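Local coordinates for protein lipocalin AI-4 (Rhodnius prolixus, PDB 5HA0) that binds the cysteinyl leukotriene LTD4 inside a lipocalin barrel, probably sequestering this host inflammatory mediator while the insect feeds on blood, at residues 31-36 and 46-51; 78-83 and 92-97; 107-112 and 121-126. All coordinates share one frame; numbering follows the deposited sequence.

Contact 1 (31-36 and 46-51). With LTD ((5~{S},6~{R},7~{E},9~{E},11~{Z},14~{Z})-6-[(2~{R})-2-azanyl-3-(2-hydroxy-2-oxoethylamino)-3-oxidanylidene-propyl]sulfanyl-5-oxidanyl-icosa-7,9,11,14-tetraenoic acid), chain B.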
loop_
_atom_site.group_PDB
_atom_site.type_symbol
_atom_site.label_atom_id
_atom_site.label_comp_id
_atom_site.label_asym_id
_atom_site.label_seq_id
_atom_site.Cartn_x
_atom_site.Cartn_y
_atom_site.Cartn_z
ATOM N N TRP A 31 -1.427 -2.550 -10.448
ATOM C CA TRP A 31 -0.482 -1.603 -9.845
ATOM C C TRP A 31 0.818 -2.329 -9.550
ATOM O O TRP A 31 0.807 -3.344 -8.854
ATOM C CB TRP A 31 -1.013 -1.019 -8.534
ATOM C CG TRP A 31 -2.077 0.056 -8.633
ATOM C CD1 TRP A 31 -3.409 -0.074 -8.319
ATOM C CD2 TRP A 31 -1.891 1.426 -9.010
ATOM N NE1 TRP A 31 -4.057 1.117 -8.499
ATOM C CE2 TRP A 31 -3.151 2.058 -8.922
ATOM C CE3 TRP A 31 -0.786 2.177 -9.425
ATOM C CZ2 TRP A 31 -3.338 3.408 -9.229
ATOM C CZ3 TRP A 31 -0.970 3.517 -9.733
ATOM C CH2 TRP A 31 -2.237 4.121 -9.627
ATOM N N TYR A 32 1.936 -1.805 -10.052
ATOM C CA TYR A 32 3.241 -2.379 -9.738
ATOM C C TYR A 32 3.886 -1.655 -8.570
ATOM O O TYR A 32 3.942 -0.433 -8.550
ATOM C CB TYR A 32 4.175 -2.302 -10.949
ATOM C CG TYR A 32 3.697 -3.120 -12.131
ATOM C CD1 TYR A 32 2.760 -2.605 -13.026
ATOM C CD2 TYR A 32 4.176 -4.407 -12.353
ATOM C CE1 TYR A 32 2.313 -3.350 -14.105
ATOM C CE2 TYR A 32 3.745 -5.158 -13.428
ATOM C CZ TYR A 32 2.816 -4.624 -14.301
ATOM O OH TYR A 32 2.376 -5.373 -15.369
ATOM N N LEU A 33 4.392 -2.405 -7.599
ATOM C CA LEU A 33 5.086 -1.793 -6.468
ATOM C C LEU A 33 6.533 -1.547 -6.850
ATOM O O LEU A 33 7.351 -2.461 -6.810
ATOM C CB LEU A 33 4.985 -2.693 -5.236
ATOM C CG LEU A 33 5.677 -2.223 -3.955
ATOM C CD1 LEU A 33 5.349 -0.781 -3.630
ATOM C CD2 LEU A 33 5.296 -3.119 -2.784
ATOM N N THR A 34 6.845 -0.315 -7.233
ATOM C CA THR A 34 8.155 -0.058 -7.833
ATOM C C THR A 34 9.188 0.495 -6.844
ATOM O O THR A 34 10.378 0.324 -7.069
ATOM C CB THR A 34 8.050 0.919 -9.040
ATOM O OG1 THR A 34 7.486 2.171 -8.614
ATOM C CG2 THR A 34 7.185 0.319 -10.162
ATOM N N HIS A 35 8.746 1.195 -5.796
ATOM C CA HIS A 35 9.657 1.788 -4.813
ATOM C C HIS A 35 9.053 1.741 -3.427
ATOM O O HIS A 35 7.838 1.709 -3.289
ATOM C CB HIS A 35 9.965 3.257 -5.128
ATOM C CG HIS A 35 10.568 3.495 -6.470
ATOM N ND1 HIS A 35 9.859 3.347 -7.644
ATOM C CD2 HIS A 35 11.795 3.945 -6.826
ATOM C CE1 HIS A 35 10.642 3.643 -8.666
ATOM N NE2 HIS A 35 11.819 4.012 -8.195
ATOM N N SER A 36 9.890 1.774 -2.400
ATOM C CA SER A 36 9.384 1.873 -1.038
ATOM C C SER A 36 10.431 2.516 -0.143
ATOM O O SER A 36 11.625 2.493 -0.453
ATOM C CB SER A 36 8.984 0.496 -0.503
ATOM O OG SER A 36 10.082 -0.394 -0.531
ATOM N N GLU A 46 6.379 -6.879 -7.400
ATOM C CA GLU A 46 5.014 -7.278 -7.076
ATOM C C GLU A 46 4.012 -6.543 -7.942
ATOM O O GLU A 46 3.989 -5.312 -7.974
ATOM C CB GLU A 46 4.709 -7.011 -5.598
ATOM C CG GLU A 46 5.556 -7.835 -4.649
ATOM C CD GLU A 46 5.164 -7.648 -3.189
ATOM O OE1 GLU A 46 4.536 -6.627 -2.862
ATOM O OE2 GLU A 46 5.526 -8.534 -2.388
ATOM N N LYS A 47 3.187 -7.310 -8.643
ATOM C CA LYS A 47 2.085 -6.769 -9.423
ATOM C C LYS A 47 0.797 -7.023 -8.655
ATOM O O LYS A 47 0.410 -8.176 -8.427
ATOM C CB LYS A 47 2.016 -7.404 -10.812
ATOM C CG LYS A 47 0.820 -6.936 -11.636
ATOM C CD LYS A 47 0.902 -7.403 -13.083
ATOM C CE LYS A 47 0.935 -8.914 -13.186
ATOM N NZ LYS A 47 -0.404 -9.523 -12.982
ATOM N N TYR A 48 0.155 -5.936 -8.242
ATOM C CA TYR A 48 -1.099 -6.005 -7.512
ATOM C C TYR A 48 -2.253 -5.941 -8.489
ATOM O O TYR A 48 -2.439 -4.948 -9.182
ATOM C CB TYR A 48 -1.184 -4.865 -6.489
ATOM C CG TYR A 48 -0.307 -5.090 -5.289
ATOM C CD1 TYR A 48 1.075 -5.006 -5.391
ATOM C CD2 TYR A 48 -0.856 -5.383 -4.040
ATOM C CE1 TYR A 48 1.898 -5.231 -4.291
ATOM C CE2 TYR A 48 -0.045 -5.605 -2.934
ATOM C CZ TYR A 48 1.332 -5.523 -3.058
ATOM O OH TYR A 48 2.151 -5.749 -1.968
ATOM N N GLN A 49 -3.027 -7.018 -8.531
ATOM C CA GLN A 49 -4.195 -7.116 -9.394
ATOM C C GLN A 49 -5.436 -6.807 -8.580
ATOM O O GLN A 49 -5.651 -7.408 -7.530
ATOM C CB GLN A 49 -4.283 -8.507 -10.005
ATOM C CG GLN A 49 -3.072 -8.844 -10.861
ATOM C CD GLN A 49 -3.201 -10.178 -11.562
ATOM O OE1 GLN A 49 -2.357 -11.057 -11.389
ATOM N NE2 GLN A 49 -4.250 -10.335 -12.366
ATOM N N THR A 50 -6.252 -5.878 -9.059
ATOM C CA THR A 50 -7.452 -5.516 -8.317
ATOM C C THR A 50 -8.704 -6.077 -8.973
ATOM O O THR A 50 -8.757 -6.299 -10.191
ATOM C CB THR A 50 -7.631 -3.981 -8.183
ATOM O OG1 THR A 50 -7.915 -3.409 -9.465
ATOM C CG2 THR A 50 -6.415 -3.309 -7.542
ATOM N N GLY A 51 -9.719 -6.315 -8.147
ATOM C CA GLY A 51 -11.024 -6.716 -8.638
ATOM C C GLY A 51 -12.111 -5.981 -7.870
ATOM O O GLY A 51 -11.818 -5.140 -7.014
HETATM O O2 LTD B . 4.477 -2.547 4.690
HETATM C C1 LTD B . 5.667 -2.892 4.539
HETATM O O1 LTD B . 6.221 -2.904 3.417
HETATM C C2 LTD B . 6.456 -3.302 5.755
HETATM C C3 LTD B . 6.698 -4.807 5.745
HETATM C C4 LTD B . 5.425 -5.573 5.398
HETATM C C5 LTD B . 5.650 -7.067 5.584
HETATM O O3 LTD B . 6.551 -7.560 4.588
HETATM C C6 LTD B . 4.344 -7.850 5.519
HETATM C C7 LTD B . 3.674 -7.725 4.162
HETATM C C8 LTD B . 2.471 -7.152 4.017
HETATM C C9 LTD B . 1.837 -7.063 2.697
HETATM C C10 LTD B . 0.581 -6.645 2.512
HETATM C C11 LTD B . 0.046 -6.617 1.150
HETATM C C12 LTD B . -1.180 -6.221 0.786
HETATM C C13 LTD B . -2.241 -5.701 1.729
HETATM C C14 LTD B . -1.967 -4.251 2.082
HETATM C C15 LTD B . -2.252 -3.215 1.288
HETATM C C16 LTD B . -2.897 -3.371 -0.071
HETATM C C17 LTD B . -2.215 -2.470 -1.096
HETATM C C18 LTD B . -3.030 -2.434 -2.385
HETATM C C19 LTD B . -2.272 -1.774 -3.526
HETATM C C20 LTD B . -3.127 -1.737 -4.777
HETATM O O32 LTD B . 4.196 -12.012 0.383
HETATM C C21 LTD B . 3.980 -11.573 1.529
HETATM O O31 LTD B . 4.190 -10.386 1.847
HETATM C CA3 LTD B . 3.442 -12.500 2.585
HETATM N N3 LTD B . 3.331 -11.822 3.866
HETATM C C22 LTD B . 3.371 -12.536 4.990
HETATM O O33 LTD B . 3.494 -13.749 4.975
HETATM C CA2 LTD B . 3.249 -11.828 6.311
HETATM C CB2 LTD B . 3.131 -10.316 6.146
HETATM S SG2 LTD B . 4.750 -9.577 5.867
HETATM N N2 LTD B . 4.430 -12.157 7.132
HETATM O O HOH W 1 7.807 -4.888 -5.903
#

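Contact 2 (78-83 and 92-97). With LTD ((5~{S},6~{R},7~{E},9~{E},11~{Z},14~{Z})-6-[(2~{R})-2-azanyl-3-(2-hydroxy-2-oxoethylamino)-3-oxidanylidene-propyl]sulfanyl-5-oxidanyl-icosa-7,9,11,14-tetraenoic acid), chain B.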
loop_
_atom_site.group_PDB
_atom_site.type_symbol
_atom_site.label_atom_id
_atom_site.label_comp_id
_atom_site.label_asym_id
_atom_site.label_seq_id
_atom_site.Cartn_x
_atom_site.Cartn_y
_atom_site.Cartn_z
ATOM N N PHE A 78 -8.397 4.891 5.410
ATOM C CA PHE A 78 -7.744 3.614 5.663
ATOM C C PHE A 78 -8.599 2.406 5.321
ATOM O O PHE A 78 -9.830 2.420 5.432
ATOM C CB PHE A 78 -7.282 3.523 7.122
ATOM C CG PHE A 78 -5.915 4.129 7.351
ATOM C CD1 PHE A 78 -5.777 5.481 7.614
ATOM C CD2 PHE A 78 -4.773 3.340 7.292
ATOM C CE1 PHE A 78 -4.520 6.036 7.813
ATOM C CE2 PHE A 78 -3.514 3.897 7.494
ATOM C CZ PHE A 78 -3.393 5.231 7.749
ATOM N N TYR A 79 -7.903 1.360 4.910
ATOM C CA TYR A 79 -8.479 0.072 4.589
ATOM C C TYR A 79 -7.768 -0.995 5.389
ATOM O O TYR A 79 -6.569 -0.896 5.628
ATOM C CB TYR A 79 -8.346 -0.224 3.092
ATOM C CG TYR A 79 -9.188 0.697 2.246
ATOM C CD1 TYR A 79 -8.732 1.957 1.886
ATOM C CD2 TYR A 79 -10.452 0.316 1.835
ATOM C CE1 TYR A 79 -9.514 2.804 1.129
ATOM C CE2 TYR A 79 -11.233 1.149 1.075
ATOM C CZ TYR A 79 -10.769 2.387 0.722
ATOM O OH TYR A 79 -11.565 3.219 -0.032
ATOM N N SER A 80 -8.512 -2.027 5.769
ATOM C CA SER A 80 -7.955 -3.229 6.370
ATOM C C SER A 80 -8.060 -4.356 5.356
ATOM O O SER A 80 -9.144 -4.604 4.815
ATOM C CB SER A 80 -8.700 -3.602 7.648
ATOM O OG SER A 80 -8.258 -4.851 8.156
ATOM N N PHE A 81 -6.947 -5.035 5.104
ATOM C CA PHE A 81 -6.933 -6.176 4.188
ATOM C C PHE A 81 -6.629 -7.448 4.944
ATOM O O PHE A 81 -5.665 -7.521 5.702
ATOM C CB PHE A 81 -5.913 -5.960 3.045
ATOM C CG PHE A 81 -6.412 -5.027 1.989
ATOM C CD1 PHE A 81 -7.173 -5.504 0.942
ATOM C CD2 PHE A 81 -6.182 -3.661 2.078
ATOM C CE1 PHE A 81 -7.687 -4.635 -0.017
ATOM C CE2 PHE A 81 -6.679 -2.793 1.113
ATOM C CZ PHE A 81 -7.441 -3.292 0.066
ATOM N N GLN A 82 -7.485 -8.440 4.749
ATOM C CA GLN A 82 -7.280 -9.770 5.289
ATOM C C GLN A 82 -6.713 -10.625 4.165
ATOM O O GLN A 82 -7.372 -10.811 3.145
ATOM C CB GLN A 82 -8.593 -10.345 5.831
ATOM C CG GLN A 82 -8.416 -11.599 6.660
ATOM C CD GLN A 82 -7.464 -11.382 7.818
ATOM O OE1 GLN A 82 -7.463 -10.319 8.443
ATOM N NE2 GLN A 82 -6.648 -12.389 8.113
ATOM N N CYS A 83 -5.485 -11.101 4.342
ATOM C CA CYS A 83 -4.764 -11.794 3.272
ATOM C C CYS A 83 -4.426 -13.234 3.622
ATOM O O CYS A 83 -4.195 -13.573 4.784
ATOM C CB CYS A 83 -3.468 -11.060 2.929
ATOM S SG CYS A 83 -3.655 -9.311 2.518
ATOM N N THR A 92 -3.160 -9.682 8.511
ATOM C CA THR A 92 -3.932 -8.471 8.299
ATOM C C THR A 92 -2.984 -7.309 8.036
ATOM O O THR A 92 -1.934 -7.208 8.664
ATOM C CB THR A 92 -4.816 -8.156 9.505
ATOM O OG1 THR A 92 -5.595 -9.315 9.826
ATOM C CG2 THR A 92 -5.733 -6.970 9.204
ATOM N N SER A 93 -3.358 -6.431 7.117
ATOM C CA SER A 93 -2.516 -5.288 6.794
ATOM C C SER A 93 -3.390 -4.073 6.567
ATOM O O SER A 93 -4.500 -4.197 6.053
ATOM C CB SER A 93 -1.675 -5.590 5.556
ATOM O OG SER A 93 -0.769 -4.529 5.295
ATOM N N TYR A 94 -2.906 -2.905 6.967
ATOM C CA TYR A 94 -3.661 -1.661 6.842
ATOM C C TYR A 94 -2.986 -0.726 5.866
ATOM O O TYR A 94 -1.762 -0.669 5.822
ATOM C CB TYR A 94 -3.791 -0.980 8.208
ATOM C CG TYR A 94 -4.512 -1.842 9.216
ATOM C CD1 TYR A 94 -3.856 -2.877 9.874
ATOM C CD2 TYR A 94 -5.859 -1.646 9.491
ATOM C CE1 TYR A 94 -4.526 -3.695 10.765
ATOM C CE2 TYR A 94 -6.526 -2.442 10.383
ATOM C CZ TYR A 94 -5.856 -3.461 11.026
ATOM O OH TYR A 94 -6.514 -4.267 11.921
ATOM N N MET A 95 -3.769 0.023 5.098
ATOM C CA MET A 95 -3.213 0.944 4.125
ATOM C C MET A 95 -4.086 2.176 3.926
ATOM O O MET A 95 -5.302 2.160 4.163
ATOM C CB MET A 95 -2.998 0.226 2.777
ATOM C CG MET A 95 -4.282 -0.376 2.181
ATOM S SD MET A 95 -4.494 -0.061 0.414
ATOM C CE MET A 95 -4.492 1.689 0.682
ATOM N N ALA A 96 -3.453 3.259 3.496
ATOM C CA ALA A 96 -4.157 4.446 3.048
ATOM C C ALA A 96 -3.465 4.985 1.806
ATOM O O ALA A 96 -2.233 4.950 1.715
ATOM C CB ALA A 96 -4.188 5.504 4.140
ATOM N N VAL A 97 -4.238 5.494 0.851
ATOM C CA VAL A 97 -3.644 6.169 -0.302
ATOM C C VAL A 97 -3.372 7.625 0.061
ATOM O O VAL A 97 -4.291 8.403 0.337
ATOM C CB VAL A 97 -4.545 6.086 -1.546
ATOM C CG1 VAL A 97 -3.906 6.809 -2.738
ATOM C CG2 VAL A 97 -4.819 4.639 -1.889
HETATM O O2 LTD B . 4.477 -2.547 4.690
HETATM C C1 LTD B . 5.667 -2.892 4.539
HETATM O O1 LTD B . 6.221 -2.904 3.417
HETATM C C2 LTD B . 6.456 -3.302 5.755
HETATM C C3 LTD B . 6.698 -4.807 5.745
HETATM C C4 LTD B . 5.425 -5.573 5.398
HETATM C C5 LTD B . 5.650 -7.067 5.584
HETATM O O3 LTD B . 6.551 -7.560 4.588
HETATM C C6 LTD B . 4.344 -7.850 5.519
HETATM C C7 LTD B . 3.674 -7.725 4.162
HETATM C C8 LTD B . 2.471 -7.152 4.017
HETATM C C9 LTD B . 1.837 -7.063 2.697
HETATM C C10 LTD B . 0.581 -6.645 2.512
HETATM C C11 LTD B . 0.046 -6.617 1.150
HETATM C C12 LTD B . -1.180 -6.221 0.786
HETATM C C13 LTD B . -2.241 -5.701 1.729
HETATM C C14 LTD B . -1.967 -4.251 2.082
HETATM C C15 LTD B . -2.252 -3.215 1.288
HETATM C C16 LTD B . -2.897 -3.371 -0.071
HETATM C C17 LTD B . -2.215 -2.470 -1.096
HETATM C C18 LTD B . -3.030 -2.434 -2.385
HETATM C C19 LTD B . -2.272 -1.774 -3.526
HETATM C C20 LTD B . -3.127 -1.737 -4.777
HETATM O O32 LTD B . 4.196 -12.012 0.383
HETATM C C21 LTD B . 3.980 -11.573 1.529
HETATM O O31 LTD B . 4.190 -10.386 1.847
HETATM C CA3 LTD B . 3.442 -12.500 2.585
HETATM N N3 LTD B . 3.331 -11.822 3.866
HETATM C C22 LTD B . 3.371 -12.536 4.990
HETATM O O33 LTD B . 3.494 -13.749 4.975
HETATM C CA2 LTD B . 3.249 -11.828 6.311
HETATM C CB2 LTD B . 3.131 -10.316 6.146
HETATM S SG2 LTD B . 4.750 -9.577 5.867
HETATM N N2 LTD B . 4.430 -12.157 7.132
HETATM O O HOH W 2 -8.845 -5.004 10.794
HETATM O O HOH W 3 -4.929 -12.220 10.093
#

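Contact 3 (107-112 and 121-126). With LTD ((5~{S},6~{R},7~{E},9~{E},11~{Z},14~{Z})-6-[(2~{R})-2-azanyl-3-(2-hydroxy-2-oxoethylamino)-3-oxidanylidene-propyl]sulfanyl-5-oxidanyl-icosa-7,9,11,14-tetraenoic acid), chain B.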
loop_
_atom_site.group_PDB
_atom_site.type_symbol
_atom_site.label_atom_id
_atom_site.label_comp_id
_atom_site.label_asym_id
_atom_site.label_seq_id
_atom_site.Cartn_x
_atom_site.Cartn_y
_atom_site.Cartn_z
ATOM N N LEU A 107 1.055 6.948 -4.128
ATOM C CA LEU A 107 1.861 6.853 -2.922
ATOM C C LEU A 107 0.980 6.354 -1.792
ATOM O O LEU A 107 -0.007 7.007 -1.472
ATOM C CB LEU A 107 2.459 8.217 -2.571
ATOM C CG LEU A 107 3.293 8.290 -1.294
ATOM C CD1 LEU A 107 4.566 7.481 -1.481
ATOM C CD2 LEU A 107 3.595 9.740 -0.942
ATOM N N LEU A 108 1.315 5.196 -1.223
ATOM C CA LEU A 108 0.529 4.586 -0.150
ATOM C C LEU A 108 1.320 4.519 1.142
ATOM O O LEU A 108 2.561 4.492 1.124
ATOM C CB LEU A 108 0.078 3.167 -0.533
ATOM C CG LEU A 108 -1.243 3.030 -1.290
ATOM C CD1 LEU A 108 -1.173 3.714 -2.645
ATOM C CD2 LEU A 108 -1.623 1.556 -1.452
ATOM N N TYR A 109 0.593 4.505 2.260
ATOM C CA TYR A 109 1.161 4.152 3.542
ATOM C C TYR A 109 0.618 2.787 3.924
ATOM O O TYR A 109 -0.572 2.536 3.744
ATOM C CB TYR A 109 0.796 5.196 4.592
ATOM C CG TYR A 109 1.221 4.846 5.993
ATOM C CD1 TYR A 109 2.551 4.954 6.395
ATOM C CD2 TYR A 109 0.276 4.449 6.941
ATOM C CE1 TYR A 109 2.920 4.637 7.683
ATOM C CE2 TYR A 109 0.637 4.133 8.222
ATOM C CZ TYR A 109 1.960 4.229 8.597
ATOM O OH TYR A 109 2.336 3.920 9.882
ATOM N N ARG A 110 1.471 1.907 4.438
ATOM C CA ARG A 110 1.027 0.592 4.861
ATOM C C ARG A 110 1.555 0.301 6.251
ATOM O O ARG A 110 2.665 0.698 6.589
ATOM C CB ARG A 110 1.503 -0.470 3.871
ATOM C CG ARG A 110 0.970 -1.851 4.167
ATOM C CD ARG A 110 1.195 -2.807 3.007
ATOM N NE ARG A 110 2.612 -3.042 2.738
ATOM C CZ ARG A 110 3.068 -3.659 1.646
ATOM N NH1 ARG A 110 2.225 -4.085 0.715
ATOM N NH2 ARG A 110 4.367 -3.827 1.475
ATOM N N CYS A 111 0.756 -0.384 7.066
ATOM C CA CYS A 111 1.162 -0.690 8.429
ATOM C C CYS A 111 0.445 -1.930 8.927
ATOM O O CYS A 111 -0.682 -2.200 8.529
ATOM C CB CYS A 111 0.874 0.500 9.351
ATOM S SG CYS A 111 1.526 0.408 11.044
ATOM N N GLY A 112 1.094 -2.691 9.796
ATOM C CA GLY A 112 0.471 -3.866 10.368
ATOM C C GLY A 112 1.319 -4.447 11.477
ATOM O O GLY A 112 2.487 -4.081 11.632
ATOM N N ASP A 121 5.771 -0.544 9.393
ATOM C CA ASP A 121 5.090 0.265 8.389
ATOM C C ASP A 121 6.023 0.630 7.240
ATOM O O ASP A 121 7.204 0.255 7.229
ATOM C CB ASP A 121 4.445 1.525 9.008
ATOM C CG ASP A 121 5.443 2.515 9.577
ATOM O OD1 ASP A 121 6.667 2.329 9.445
ATOM O OD2 ASP A 121 4.974 3.524 10.160
ATOM N N ASN A 122 5.480 1.346 6.266
ATOM C CA ASN A 122 6.235 1.678 5.076
ATOM C C ASN A 122 5.500 2.714 4.270
ATOM O O ASN A 122 4.279 2.871 4.417
ATOM C CB ASN A 122 6.460 0.426 4.228
ATOM C CG ASN A 122 7.803 0.413 3.540
ATOM O OD1 ASN A 122 8.483 1.438 3.438
ATOM N ND2 ASN A 122 8.188 -0.757 3.035
ATOM N N PHE A 123 6.242 3.428 3.431
ATOM C CA PHE A 123 5.613 4.198 2.362
ATOM C C PHE A 123 5.949 3.512 1.055
ATOM O O PHE A 123 7.092 3.106 0.826
ATOM C CB PHE A 123 6.062 5.656 2.362
ATOM C CG PHE A 123 5.443 6.482 3.457
ATOM C CD1 PHE A 123 6.032 6.557 4.705
ATOM C CD2 PHE A 123 4.266 7.175 3.227
ATOM C CE1 PHE A 123 5.464 7.334 5.713
ATOM C CE2 PHE A 123 3.691 7.938 4.224
ATOM C CZ PHE A 123 4.295 8.024 5.463
ATOM N N LEU A 124 4.935 3.387 0.207
ATOM C CA LEU A 124 5.017 2.585 -1.004
ATOM C C LEU A 124 4.682 3.420 -2.220
ATOM O O LEU A 124 3.698 4.153 -2.215
ATOM C CB LEU A 124 4.037 1.412 -0.928
ATOM C CG LEU A 124 4.069 0.538 0.329
ATOM C CD1 LEU A 124 2.928 -0.473 0.268
ATOM C CD2 LEU A 124 5.392 -0.172 0.454
ATOM N N LEU A 125 5.480 3.303 -3.274
ATOM C CA LEU A 125 5.133 3.930 -4.532
ATOM C C LEU A 125 4.717 2.865 -5.536
ATOM O O LEU A 125 5.513 1.974 -5.910
ATOM C CB LEU A 125 6.304 4.744 -5.093
ATOM C CG LEU A 125 6.020 5.452 -6.419
ATOM C CD1 LEU A 125 4.928 6.501 -6.246
ATOM C CD2 LEU A 125 7.293 6.086 -6.996
ATOM N N PHE A 126 3.461 2.975 -5.963
ATOM C CA PHE A 126 2.904 2.130 -7.007
ATOM C C PHE A 126 2.847 2.863 -8.332
ATOM O O PHE A 126 2.628 4.074 -8.378
ATOM C CB PHE A 126 1.501 1.659 -6.612
ATOM C CG PHE A 126 1.485 0.700 -5.458
ATOM C CD1 PHE A 126 1.479 1.161 -4.149
ATOM C CD2 PHE A 126 1.469 -0.664 -5.688
ATOM C CE1 PHE A 126 1.471 0.275 -3.088
ATOM C CE2 PHE A 126 1.459 -1.553 -4.627
ATOM C CZ PHE A 126 1.444 -1.081 -3.330
HETATM O O2 LTD B . 4.477 -2.547 4.690
HETATM C C1 LTD B . 5.667 -2.892 4.539
HETATM O O1 LTD B . 6.221 -2.904 3.417
HETATM C C2 LTD B . 6.456 -3.302 5.755
HETATM C C3 LTD B . 6.698 -4.807 5.745
HETATM C C4 LTD B . 5.425 -5.573 5.398
HETATM C C5 LTD B . 5.650 -7.067 5.584
HETATM O O3 LTD B . 6.551 -7.560 4.588
HETATM C C6 LTD B . 4.344 -7.850 5.519
HETATM C C7 LTD B . 3.674 -7.725 4.162
HETATM C C8 LTD B . 2.471 -7.152 4.017
HETATM C C9 LTD B . 1.837 -7.063 2.697
HETATM C C10 LTD B . 0.581 -6.645 2.512
HETATM C C11 LTD B . 0.046 -6.617 1.150
HETATM C C12 LTD B . -1.180 -6.221 0.786
HETATM C C13 LTD B . -2.241 -5.701 1.729
HETATM C C14 LTD B . -1.967 -4.251 2.082
HETATM C C15 LTD B . -2.252 -3.215 1.288
HETATM C C16 LTD B . -2.897 -3.371 -0.071
HETATM C C17 LTD B . -2.215 -2.470 -1.096
HETATM C C18 LTD B . -3.030 -2.434 -2.385
HETATM C C19 LTD B . -2.272 -1.774 -3.526
HETATM C C20 LTD B . -3.127 -1.737 -4.777
HETATM O O32 LTD B . 4.196 -12.012 0.383
HETATM C C21 LTD B . 3.980 -11.573 1.529
HETATM O O31 LTD B . 4.190 -10.386 1.847
HETATM C CA3 LTD B . 3.442 -12.500 2.585
HETATM N N3 LTD B . 3.331 -11.822 3.866
HETATM C C22 LTD B . 3.371 -12.536 4.990
HETATM O O33 LTD B . 3.494 -13.749 4.975
HETATM C CA2 LTD B . 3.249 -11.828 6.311
HETATM C CB2 LTD B . 3.131 -10.316 6.146
HETATM S SG2 LTD B . 4.750 -9.577 5.867
HETATM N N2 LTD B . 4.430 -12.157 7.132
#

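Contact 1 (31-36 and 46-51)
Trp-31 and Tyr-48 form a hydrogen-bonded antiparallel pair in a beta hairpin of the lipocalin barrel, its strands 31-36 and 46-51. Trp-31 N reaches Tyr-48 O at 2.9 Å, and Tyr-48 N returns to Trp-31 O at 2.7 Å. Where Leu-33 faces Glu-46, Leu-33 N bonds directly to Glu-46 O at 3.0 Å, and a water donates to Leu-33 O and accepts from Glu-46 N. Trp-31, Leu-33, Glu-46 and Tyr-48 share the inward face. Tyr-48 OH donates to Glu-46 OE1 at 2.7 Å, on the syn side but 34° out of the carboxylate plane, and is also hydrogen-bonded to Arg-110 NH1. The Tyr-48 ring is thus fixed beside the lipid, its CE2 3.9 Å from LTD C12, while Trp-31 CD1 lies 3.9 Å from LTD C20, the chain end. On the other face Tyr-32 and Lys-47 run side by side: with CG anti to the backbone N (chi1 176°), Lys-47 lays its aliphatic part over one ring face, CG 4.2 Å from the Tyr-32 ring centroid in a CH-pi contact. Around the hairpin, Phe-26 of helix 23-26 stacks on Trp-31, Phe-58 of strand 55-60 stacks on Tyr-48, and strand 120-127 pairs with the far edge of 31-36.

Contact 2 (78-83 and 92-97)
Thr-92 OG1 is held twice: it donates to Gln-82 OE1 at 2.5 Å, a notably short distance, and accepts from a water at 3.0 Å. The same water takes a bond from Gln-82 NE2, closing a small polar ring on the outer face of this antiparallel beta hairpin of the lipocalin barrel. Gln-82 is bent at chi2 (56°), which brings its amide over to the threonine. On that face a second water joins Ser-80 OG to Tyr-94 OH, and Ser-80 CB packs against Tyr-94 CE2. Paired backbone bonds link Tyr-79 with Met-95 and Phe-81 with Ser-93. On the opposite face Phe-81, Ser-93 and Met-95 line the ligand pocket. There Met-95 CG takes the crowded position between backbone N and carbonyl carbon (chi1 59°), setting SD 3.6 Å from Phe-81 CE2 in an oblique Met-aromatic contact and CG 3.6 Å from LTD C15. The Phe-81 ring turns a face to LTD C16, and Ser-93 OG, hydrogen-bonded to Tyr-114 OH, lies 3.4 Å from LTD C14. Cys-83, in a disulfide with Cys-67, also borders the lipid. Back on the outer face, Ala-96 CB sits over the centre of the Phe-78 ring, 3.5 Å from its centroid.

Contact 3 (107-112 and 121-126)
The carboxylate-binding site of the lipocalin pocket is built on this antiparallel hairpin, where Arg-110 and Asn-122 face each other as a hydrogen-bonded pair and both turn inward. Arg-110 meets the fatty-acid carboxylate of LTD with two parallel donors: NE to LTD O2 at 2.7 Å, and NH2 to LTD O1 at 2.8 Å with an almost straight N-H...O angle of 179°. Asn-122 ND2 adds a second bond to LTD O1 at 2.9 Å, so that this oxygen is gripped from both strands. The guanidinium is sandwiched between apolar groups, which limits its tilt: Leu-124 CD1 lies 3.4 Å above its plane, over the centre, and LTD C9 of the conjugated triene covers the opposite face nearer the rim. Such a buried charge pair would probably be strengthened by its low-polarity surroundings. Asn-122 OD1, in turn, accepts from Asp-38 N, which helps set the amide's rotation. Deeper in, Leu-108 CD2 packs 3.7 Å from Phe-126 CE1, the two side chains crossing at about a right angle, and the Phe-126 ring turns one face to LTD C19. On the outer face, Tyr-109 OH donates to the anti lone pair of Asp-121 OD2 at 2.7 Å and is also hydrogen-bonded to Asn-11 N; the carboxylate stands 76° from the ring plane, and Asp-121 OD1 forms a salt bridge with Arg-37. Tyr-109 CD1 also lies over one face of the Phe-123 ring, at 3.7 Å from CZ. The whole is an arginine-carboxylate site inside a lipocalin barrel, with the acyl chain packed among apolar side chains.

In the fold
The three hairpins belong to one curled antiparallel sheet and all touch the same LTD molecule. Contact 3 is the middle piece: its centre is 11 Å from that of contact 1 and 10 Å from that of contact 2, whereas contacts 1 and 2 do not touch, their nearest atoms about 7 Å apart. Probable hydrogen bonds join contact 3 to both: His-35 O and Leu-125 N, 2.8 Å apart, within the classic beta bulge in which Thr-34 and His-35 both face Leu-125, and Tyr-94 N and Cys-111 O, also 2.8 Å apart. Contact 3 fixes the fatty-acid carboxylate; contact 2 lines the chain around C10 to C17; contacts 1 and 3 both reach the C19-C20 end, and Tyr-48 also borders C11-C12.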